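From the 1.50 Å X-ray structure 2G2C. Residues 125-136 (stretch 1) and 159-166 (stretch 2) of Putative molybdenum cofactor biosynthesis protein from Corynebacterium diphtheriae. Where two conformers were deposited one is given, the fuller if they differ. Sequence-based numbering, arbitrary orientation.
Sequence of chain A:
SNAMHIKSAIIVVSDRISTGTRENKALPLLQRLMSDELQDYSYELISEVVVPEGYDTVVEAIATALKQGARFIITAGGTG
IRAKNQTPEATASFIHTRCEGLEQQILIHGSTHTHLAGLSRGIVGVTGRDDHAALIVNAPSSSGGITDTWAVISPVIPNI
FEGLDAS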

ATOM      1  N   GLY A 125      -3.615   3.810   6.528  1.00 10.27           N
ATOM      2  CA  GLY A 125      -4.706   3.670   7.498  1.00 10.28           C
ATOM      3  C   GLY A 125      -5.100   2.244   7.690  1.00 10.09           C
ATOM      4  O   GLY A 125      -4.612   1.365   6.945  1.00 10.26           O
ATOM      5  N   VAL A 126      -6.029   2.002   8.629  1.00  9.84           N
ATOM      6  CA  VAL A 126      -6.523   0.616   8.811  1.00  9.99           C
ATOM      7  C   VAL A 126      -8.010   0.539   8.507  1.00  9.74           C
ATOM      8  O   VAL A 126      -8.707   1.551   8.581  1.00 10.79           O
ATOM      9  N   THR A 127      -8.479  -0.672   8.160  1.00  9.16           N
ATOM     10  CA  THR A 127      -9.864  -0.837   7.705  1.00 10.13           C
ATOM     11  C   THR A 127     -10.824  -1.170   8.838  1.00 11.06           C
ATOM     12  O   THR A 127     -12.021  -1.302   8.617  1.00 12.03           O
ATOM     13  N   GLY A 128     -10.302  -1.261  10.046  1.00 10.74           N
ATOM     14  CA  GLY A 128     -11.095  -1.627  11.231  1.00 12.25           C
ATOM     15  C   GLY A 128     -10.189  -1.592  12.431  1.00 12.65           C
ATOM     16  O   GLY A 128      -9.018  -1.159  12.333  1.00 12.58           O
ATOM     17  N   ARG A 129     -10.692  -2.110  13.549  1.00 12.34           N
ATOM     18  CA  ARG A 129      -9.938  -2.039  14.791  1.00 12.74           C
ATOM     19  C   ARG A 129      -9.658  -3.360  15.492  0.50 13.56           C
ATOM     20  O   ARG A 129      -9.174  -3.386  16.621  0.50 12.72           O
ATOM     21  N   ASP A 130      -9.891  -4.453  14.773  1.00 13.49           N
ATOM     22  CA  ASP A 130      -9.861  -5.768  15.363  1.00 14.20           C
ATOM     23  C   ASP A 130      -8.954  -6.675  14.545  1.00 14.43           C
ATOM     24  O   ASP A 130      -8.271  -6.208  13.598  1.00 14.40           O
ATOM     25  N   ASP A 131      -8.987  -7.966  14.872  1.00 13.99           N
ATOM     26  CA  ASP A 131      -8.034  -8.916  14.261  1.00 14.86           C
ATOM     27  C   ASP A 131      -8.368  -9.358  12.832  1.00 15.24           C
ATOM     28  O   ASP A 131      -7.693 -10.256  12.238  1.00 16.47           O
ATOM     29  N   HIS A 132      -9.420  -8.737  12.279  1.00 13.51           N
ATOM     30  CA  HIS A 132      -9.750  -8.907  10.875  1.00 13.98           C
ATOM     31  C   HIS A 132      -9.344  -7.678  10.054  1.00 13.47           C
ATOM     32  O   HIS A 132      -9.410  -7.715   8.817  1.00 14.86           O
ATOM     33  N   ALA A 133      -8.939  -6.606  10.733  1.00 12.48           N
ATOM     34  CA  ALA A 133      -8.670  -5.332  10.037  1.00 11.46           C
ATOM     35  C   ALA A 133      -7.379  -5.428   9.236  1.00 11.78           C
ATOM     36  O   ALA A 133      -6.476  -6.161   9.635  1.00 12.43           O
ATOM     37  N   ALA A 134      -7.320  -4.690   8.126  1.00 11.16           N
ATOM     38  CA  ALA A 134      -6.124  -4.625   7.304  1.00 10.02           C
ATOM     39  C   ALA A 134      -5.484  -3.239   7.397  1.00 11.37           C
ATOM     40  O   ALA A 134      -6.171  -2.244   7.648  1.00 10.93           O
ATOM     41  N   LEU A 135      -4.172  -3.203   7.206  1.00 10.45           N
ATOM     42  CA  LEU A 135      -3.416  -1.963   7.066  1.00 10.89           C
ATOM     43  C   LEU A 135      -3.162  -1.713   5.580  1.00  9.63           C
ATOM     44  O   LEU A 135      -2.695  -2.620   4.892  1.00 10.95           O
ATOM     45  N   ILE A 136      -3.495  -0.529   5.073  1.00 10.23           N
ATOM     46  CA  ILE A 136      -3.266  -0.188   3.678  1.00  9.11           C
ATOM     47  C   ILE A 136      -2.292   0.977   3.668  1.00 10.21           C
ATOM     48  O   ILE A 136      -2.460   1.946   4.453  1.00 10.14           O
ATOM     49  N   ASN A 159       3.877  -3.478  15.865  1.00 16.85           N
ATOM     50  CA  ASN A 159       3.079  -2.716  16.818  1.00 16.81           C
ATOM     51  C   ASN A 159       1.637  -2.517  16.355  1.00 15.84           C
ATOM     52  O   ASN A 159       0.696  -2.617  17.142  1.00 15.74           O
ATOM     53  N   ILE A 160       1.476  -2.240  15.064  1.00 14.65           N
ATOM     54  CA  ILE A 160       0.132  -2.131  14.474  1.00 14.91           C
ATOM     55  C   ILE A 160      -0.645  -3.447  14.643  1.00 14.34           C
ATOM     56  O   ILE A 160      -1.794  -3.427  15.137  1.00 14.20           O
ATOM     57  N   PHE A 161      -0.052  -4.578  14.245  1.00 14.80           N
ATOM     58  CA  PHE A 161      -0.799  -5.823  14.304  1.00 14.51           C
ATOM     59  C   PHE A 161      -0.977  -6.307  15.734  1.00 15.13           C
ATOM     60  O   PHE A 161      -2.010  -6.894  16.062  1.00 15.87           O
ATOM     61  N   GLU A 162      -0.006  -6.029  16.592  1.00 15.80           N
ATOM     62  CA  GLU A 162      -0.218  -6.349  17.996  1.00 17.17           C
ATOM     63  C   GLU A 162      -1.426  -5.568  18.544  1.00 16.46           C
ATOM     64  O   GLU A 162      -2.241  -6.134  19.292  1.00 17.93           O
ATOM     65  N   GLY A 163      -1.530  -4.275  18.196  1.00 15.06           N
ATOM     66  CA  GLY A 163      -2.681  -3.448  18.596  1.00 14.34           C
ATOM     67  C   GLY A 163      -3.996  -3.960  18.016  1.00 14.05           C
ATOM     68  O   GLY A 163      -5.004  -4.104  18.744  1.00 14.71           O
ATOM     69  N   LEU A 164      -4.011  -4.253  16.720  1.00 14.69           N
ATOM     70  CA  LEU A 164      -5.265  -4.691  16.101  1.00 14.41           C
ATOM     71  C   LEU A 164      -5.698  -6.025  16.665  1.00 14.99           C
ATOM     72  O   LEU A 164      -6.904  -6.297  16.789  1.00 15.84           O
ATOM     73  N   ASP A 165      -4.719  -6.866  16.984  1.00 15.92           N
ATOM     74  CA  ASP A 165      -5.023  -8.259  17.379  1.00 18.44           C
ATOM     75  C   ASP A 165      -5.267  -8.468  18.871  1.00 19.66           C
ATOM     76  O   ASP A 165      -5.568  -9.604  19.292  1.00 20.77           O
ATOM     77  N   ALA A 166      -5.157  -7.403  19.666  1.00 20.41           N
ATOM     78  CA  ALA A 166      -5.228  -7.499  21.130  1.00 22.29           C
ATOM     79  C   ALA A 166      -6.513  -8.189  21.597  1.00 23.67           C
ATOM     80  O   ALA A 166      -7.600  -7.910  21.072  1.00 24.12           O
TER

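A helix that lies against a hairpin-like segment usually commits one side to apolar packing and leaves its polar groups to be satisfied elsewhere. The putative molybdenum cofactor biosynthesis protein from Corynebacterium diphtheriae offers a compact example, in which the two stretches bury 429 Å² between them without a single direct hydrogen bond from one to the other.

The helical stretch opens with N159, whose m side chain is out of reach of the other stretch. I160 is the first residue to point toward stretch 1. Its O accepts from L164 N at 2.8 Å, one helical turn on, and both residues touch V126. With chi1 m and chi2 t, the side chain places I160 CD1 4.0 Å from CD2 of L135, a leucine in the t, p rotamer that points toward the helix from its strand. The other branch of the isoleucine is used as well: I160 CG2 lies 4.4 Å from CG1 of V126, whose m side chain also points toward the helix.

F161 shows that the direction of the CA-to-CB bond does not settle where a long side chain ends. That bond runs sideways, yet chi1 m and chi2 of -73° bring the ring nearer to stretch 1. CZ of F161 sits 4.2 Å from CB of L135, while O of A133 approaches the ring edge, 4.4 Å from F161 CE1. E162, extended with chi1 and chi2 both t, takes no part. G163 has no side chain to offer, but its carbonyl does contribute: water 1 lies within hydrogen-bonding distance of two carbonyls, 2.8 Å from G163 O and 2.8 Å from R129 O, so a solvent molecule links the stretches where no direct hydrogen bond does.

L164 is the centre of the contact, with 117 Å² covered, the largest share of any residue. Its CA-to-CB bond points sideways, and the m, t rotamer sets both methyls among V126 and A133. The closest approaches are L164 CD1 to V126 CG1 and L164 CD2 to A133 CB, each 4.1 Å, and L164 CD2 also lies 3.6 Å from G128 O. That carbonyl pays a price, for it is buried here with no polar partner in the model. The backbone of L164 also comes close, its O lying 3.1 Å from C of D130. D131 N is 3.3 Å from L164 O, but the angle is too poor for a hydrogen bond.

D165, chi1 m, starts sideways and ends nearer, its OD1 3.4 Å from both CA and CB of D131. The contact is one of proximity, and the carboxylate oxygens of D165 find hydrogen bonds elsewhere in the structure. Facing it, the type I turn from D130 to A133 is braced internally, A133 N donating to D130 O at 3.0 Å and H132 N to D130 OD1 at 2.9 Å. A166 closes the stretch without touching its partner. Apolar side chains thus make most of the contact, and a water links backbone carbonyls of the two stretches.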

ATOM      1  CB  VAL A 126      -6.273   0.095  10.269  1.00  9.72           C
ATOM      2  CG1 VAL A 126      -4.791  -0.028  10.571  1.00 10.95           C
ATOM      3  CG2 VAL A 126      -6.900   1.006  11.314  1.00 11.66           C
ATOM      4  CB  THR A 127     -10.009  -1.938   6.656  1.00 10.60           C
ATOM      5  OG1 THR A 127      -9.621  -3.169   7.279  1.00 11.69           O
ATOM      6  CG2 THR A 127      -9.164  -1.607   5.399  1.00 10.19           C
ATOM      7  CB  ARG A 129     -10.432  -0.897  15.703  1.00 12.29           C
ATOM      8  CG  ARG A 129     -10.363   0.488  15.014  1.00 11.34           C
ATOM      9  CD  ARG A 129      -8.916   1.021  14.881  1.00 13.04           C
ATOM     10  NE  ARG A 129      -8.420   1.438  16.207  1.00 11.99           N
ATOM     11  CZ  ARG A 129      -8.691   2.616  16.793  1.00 11.01           C
ATOM     12  NH1 ARG A 129      -9.386   3.546  16.124  1.00 11.26           N
ATOM     13  NH2 ARG A 129      -8.258   2.862  18.040  1.00 12.45           N
ATOM     14  CB  ASP A 130     -11.265  -6.363  15.500  1.00 15.45           C
ATOM     15  CG  ASP A 130     -11.971  -6.568  14.165  1.00 17.86           C
ATOM     16  OD1 ASP A 130     -11.353  -6.708  13.076  1.00 14.53           O
ATOM     17  OD2 ASP A 130     -13.225  -6.639  14.226  1.00 24.76           O
ATOM     18  CB  ASP A 131      -7.705 -10.082  15.210  1.00 16.50           C
ATOM     19  CG  ASP A 131      -8.871 -11.014  15.444  1.00 20.40           C
ATOM     20  OD1 ASP A 131      -9.946 -10.802  14.863  1.00 22.33           O
ATOM     21  OD2 ASP A 131      -8.667 -11.981  16.231  1.00 23.56           O
ATOM     22  CB  HIS A 132     -11.232  -9.177  10.701  1.00 14.67           C
ATOM     23  CG  HIS A 132     -11.609 -10.592  11.018  1.00 19.02           C
ATOM     24  ND1 HIS A 132     -12.584 -11.284  10.326  1.00 24.36           N
ATOM     25  CD2 HIS A 132     -11.108 -11.452  11.941  1.00 21.33           C
ATOM     26  CE1 HIS A 132     -12.674 -12.507  10.823  1.00 23.99           C
ATOM     27  NE2 HIS A 132     -11.794 -12.634  11.805  1.00 22.38           N
ATOM     28  CB  ALA A 133      -8.588  -4.180  11.038  1.00 13.11           C
ATOM     29  CB  ALA A 134      -6.461  -4.927   5.865  1.00 11.45           C
ATOM     30  CB  LEU A 135      -2.071  -2.139   7.745  1.00 11.64           C
ATOM     31  CG  LEU A 135      -1.055  -1.011   7.573  1.00 11.06           C
ATOM     32  CD1 LEU A 135      -1.521   0.295   8.281  1.00 12.11           C
ATOM     33  CD2 LEU A 135       0.295  -1.495   8.131  1.00 13.58           C
ATOM     34  CB  ILE A 136      -4.582   0.199   2.975  1.00  9.04           C
ATOM     35  CG1 ILE A 136      -5.632  -0.905   3.148  1.00  8.92           C
ATOM     36  CG2 ILE A 136      -4.337   0.475   1.475  1.00 10.06           C
ATOM     37  CD1 ILE A 136      -6.929  -0.583   2.493  1.00 13.03           C
ATOM     38  CB  ASN A 159       3.767  -1.391  17.087  1.00 17.82           C
ATOM     39  CG  ASN A 159       5.201  -1.591  17.543  1.00 22.89           C
ATOM     40  OD1 ASN A 159       5.437  -1.742  18.734  1.00 29.29           O
ATOM     41  ND2 ASN A 159       6.140  -1.700  16.600  1.00 25.56           N
ATOM     42  CB  ILE A 160       0.187  -1.678  13.028  1.00 15.51           C
ATOM     43  CG1 ILE A 160       0.772  -0.249  12.996  1.00 15.40           C
ATOM     44  CG2 ILE A 160      -1.216  -1.729  12.397  1.00 15.05           C
ATOM     45  CD1 ILE A 160       1.046   0.332  11.596  1.00 18.10           C
ATOM     46  CB  PHE A 161      -0.186  -6.871  13.375  1.00 14.04           C
ATOM     47  CG  PHE A 161      -0.496  -6.589  11.929  1.00 13.72           C
ATOM     48  CD1 PHE A 161      -1.764  -6.793  11.425  1.00 14.54           C
ATOM     49  CD2 PHE A 161       0.451  -6.013  11.096  1.00 16.38           C
ATOM     50  CE1 PHE A 161      -2.068  -6.473  10.103  1.00 16.83           C
ATOM     51  CE2 PHE A 161       0.140  -5.695   9.763  1.00 17.31           C
ATOM     52  CZ  PHE A 161      -1.122  -5.945   9.274  1.00 17.40           C
ATOM     53  CB  GLU A 162       1.018  -6.057  18.848  1.00 18.51           C
ATOM     54  CG  GLU A 162       0.866  -6.432  20.321  1.00 24.32           C
ATOM     55  CD  GLU A 162       2.201  -6.428  21.042  1.00 40.19           C
ATOM     56  OE1 GLU A 162       2.224  -6.741  22.261  1.00 36.54           O
ATOM     57  OE2 GLU A 162       3.229  -6.116  20.382  1.00 35.66           O
ATOM     58  CB  LEU A 164      -5.137  -4.811  14.580  1.00 14.24           C
ATOM     59  CG  LEU A 164      -4.878  -3.509  13.810  1.00 12.77           C
ATOM     60  CD1 LEU A 164      -4.574  -3.763  12.328  1.00 11.88           C
ATOM     61  CD2 LEU A 164      -6.113  -2.610  13.943  1.00 13.76           C
ATOM     62  CB  ASP A 165      -3.923  -9.208  16.862  1.00 17.93           C
ATOM     63  CG  ASP A 165      -3.907  -9.324  15.328  1.00 19.84           C
ATOM     64  OD1 ASP A 165      -4.678  -8.607  14.649  1.00 20.33           O
ATOM     65  OD2 ASP A 165      -3.088 -10.116  14.828  1.00 25.07           O
ATOM     66  CB  ALA A 166      -5.113  -6.110  21.742  1.00 22.93           C
TER
HETATM   67  O   HOH W   1      -7.748  -3.959  19.009  1.00 17.32           O